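PDB 4JDU: aerotolerance-related membrane protein from Bacteroides fragilis, which binds calcium through a von Willebrand factor type A domain and is probably involved in aerotolerance, by a mechanism not established. Local coordinates for residues V9-A14 / Q204-M209. The protein carries 6 engineered substitutions. Residues are numbered along the deposited sequence; the frame is centred on the assembly and turned at random.
Sequences VEVMIA and QEINKM
Val9 of strand 9-16 meets Met209 and Ile206 and illustrates how a strand and a distant chain end can be joined by apolar packing, since no hydrogen bond joins residues 9-14 to 204-209. Both of its methyls pack on the root of Met209: CG2 lies 3.5 Å and CG1 3.8 Å from CB of Met209, while CG1, set anti to the backbone N (chi1 177°), also reaches CG2 of Ile206 at 4.1 Å. The valine and selenomethionine side chains cross at about a right angle; because the latter bends at chi2 and chi3 and leads away from the strand, its CB and CG do the touching, not the selenium. A backbone bond from N of Met209 to O of Ile206 (2.9 Å) closes the turn after the helix, and both residues face Val9.

Glu10 points away, to the other face of the sheet, where its carboxylate bonds to Thr103. At Val11 the core face returns. Here the valine and Ile206 reach toward each other tip to tip, CD1 of Ile206 standing 3.8 Å from CG2 and 3.9 Å from CG1 of Val11, as if set in the fork of the valine. The extended isoleucine chain (chi2 175°) carries CD1 that far, and Val113 of the adjacent strand 109-116 touches both partners. Away from the calcium site, the last helix of this fragment, 195-206, thus packs through Ile206 and the turn that follows it on a central parallel strand, an arrangement belonging to the Rossmann-like alpha/beta fold of von Willebrand factor type A domains.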
loop_
_atom_site.group_PDB
_atom_site.type_symbol
_atom_site.label_atom_id
_atom_site.label_comp_id
_atom_site.label_asym_id
_atom_site.label_seq_id
_atom_site.Cartn_x
_atom_site.Cartn_y
_atom_site.Cartn_z
ATOM N N VAL A 9 9.491 -5.467 15.416
ATOM C CA VAL A 9 8.107 -5.615 14.980
ATOM C C VAL A 9 8.102 -6.286 13.612
ATOM O O VAL A 9 9.057 -6.144 12.853
ATOM C CB VAL A 9 7.426 -4.231 14.884
ATOM C CG1 VAL A 9 5.991 -4.327 14.353
ATOM C CG2 VAL A 9 7.451 -3.548 16.232
ATOM N N GLU A 10 7.049 -7.033 13.296
ATOM C CA GLU A 10 6.883 -7.555 11.948
ATOM C C GLU A 10 5.985 -6.608 11.165
ATOM O O GLU A 10 4.917 -6.222 11.644
ATOM C CB GLU A 10 6.290 -8.968 11.970
ATOM C CG GLU A 10 7.234 -9.992 12.571
ATOM C CD GLU A 10 6.727 -11.408 12.441
ATOM O OE1 GLU A 10 5.685 -11.617 11.784
ATOM O OE2 GLU A 10 7.378 -12.316 13.002
ATOM N N VAL A 11 6.430 -6.210 9.975
ATOM C CA VAL A 11 5.682 -5.248 9.172
ATOM C C VAL A 11 5.355 -5.840 7.807
ATOM O O VAL A 11 6.257 -6.207 7.054
ATOM C CB VAL A 11 6.486 -3.941 8.969
ATOM C CG1 VAL A 11 5.693 -2.941 8.124
ATOM C CG2 VAL A 11 6.856 -3.333 10.314
HETATM N N MSE A 12 4.071 -5.945 7.485
HETATM C CA MSE A 12 3.680 -6.405 6.161
HETATM C C MSE A 12 3.209 -5.228 5.331
HETATM O O MSE A 12 2.206 -4.572 5.657
HETATM C CB MSE A 12 2.582 -7.471 6.228
HETATM C CG MSE A 12 2.098 -7.903 4.861
HETATM SE SE MSE A 12 3.528 -8.661 3.776
HETATM C CE MSE A 12 3.999 -10.158 4.902
ATOM N N ILE A 13 3.960 -4.956 4.268
ATOM C CA ILE A 13 3.584 -3.934 3.305
ATOM C C ILE A 13 2.546 -4.521 2.362
ATOM O O ILE A 13 2.702 -5.638 1.867
ATOM C CB ILE A 13 4.796 -3.486 2.467
ATOM C CG1 ILE A 13 5.942 -3.032 3.371
ATOM C CG2 ILE A 13 4.401 -2.375 1.502
ATOM C CD1 ILE A 13 5.607 -1.812 4.213
ATOM N N ALA A 14 1.470 -3.783 2.121
ATOM C CA ALA A 14 0.523 -4.160 1.076
ATOM C C ALA A 14 0.479 -3.029 0.060
ATOM O O ALA A 14 -0.077 -1.964 0.340
ATOM C CB ALA A 14 -0.864 -4.428 1.662
ATOM N N GLN A 204 7.692 5.778 13.116
ATOM C CA GLN A 204 7.374 6.272 14.451
ATOM C C GLN A 204 6.141 5.583 15.028
ATOM O O GLN A 204 6.110 5.235 16.210
ATOM C CB GLN A 204 7.169 7.791 14.415
ATOM C CG GLN A 204 6.561 8.384 15.680
ATOM C CD GLN A 204 6.567 9.902 15.661
ATOM O OE1 GLN A 204 7.556 10.522 15.271
ATOM N NE2 GLN A 204 5.458 10.509 16.073
ATOM N N GLU A 205 5.129 5.382 14.189
ATOM C CA GLU A 205 3.915 4.691 14.613
ATOM C C GLU A 205 4.184 3.207 14.846
ATOM O O GLU A 205 3.671 2.609 15.795
ATOM C CB GLU A 205 2.811 4.862 13.569
ATOM C CG GLU A 205 1.489 4.222 13.959
ATOM C CD GLU A 205 0.922 4.783 15.249
ATOM O OE1 GLU A 205 1.079 5.999 15.501
ATOM O OE2 GLU A 205 0.317 4.003 16.014
ATOM N N ILE A 206 4.985 2.620 13.963
ATOM C CA ILE A 206 5.345 1.208 14.051
ATOM C C ILE A 206 6.154 0.920 15.317
ATOM O O ILE A 206 5.945 -0.098 15.983
ATOM C CB ILE A 206 6.133 0.759 12.796
ATOM C CG1 ILE A 206 5.187 0.603 11.600
ATOM C CG2 ILE A 206 6.888 -0.544 13.048
ATOM C CD1 ILE A 206 5.894 0.293 10.297
ATOM N N ASN A 207 7.057 1.836 15.664
ATOM C CA ASN A 207 7.936 1.655 16.820
ATOM C C ASN A 207 7.252 1.862 18.172
ATOM O O ASN A 207 7.902 2.192 19.168
ATOM C CB ASN A 207 9.176 2.547 16.703
ATOM C CG ASN A 207 10.119 2.097 15.600
ATOM O OD1 ASN A 207 9.733 1.342 14.705
ATOM N ND2 ASN A 207 11.361 2.563 15.658
ATOM N N LYS A 208 5.938 1.667 18.192
ATOM C CA LYS A 208 5.177 1.630 19.435
ATOM C C LYS A 208 4.568 0.239 19.592
ATOM O O LYS A 208 3.879 -0.055 20.570
ATOM C CB LYS A 208 4.092 2.709 19.434
ATOM C CG LYS A 208 4.635 4.126 19.274
ATOM C CD LYS A 208 3.528 5.159 19.403
HETATM N N MSE A 209 4.851 -0.615 18.611
HETATM C CA MSE A 209 4.377 -1.991 18.599
HETATM C C MSE A 209 5.377 -2.898 19.317
HETATM O O MSE A 209 6.464 -2.462 19.704
HETATM C CB MSE A 209 4.202 -2.455 17.151
HETATM C CG MSE A 209 2.996 -3.339 16.892
HETATM SE SE MSE A 209 1.480 -2.374 16.158
HETATM C CE MSE A 209 0.222 -2.610 17.631
#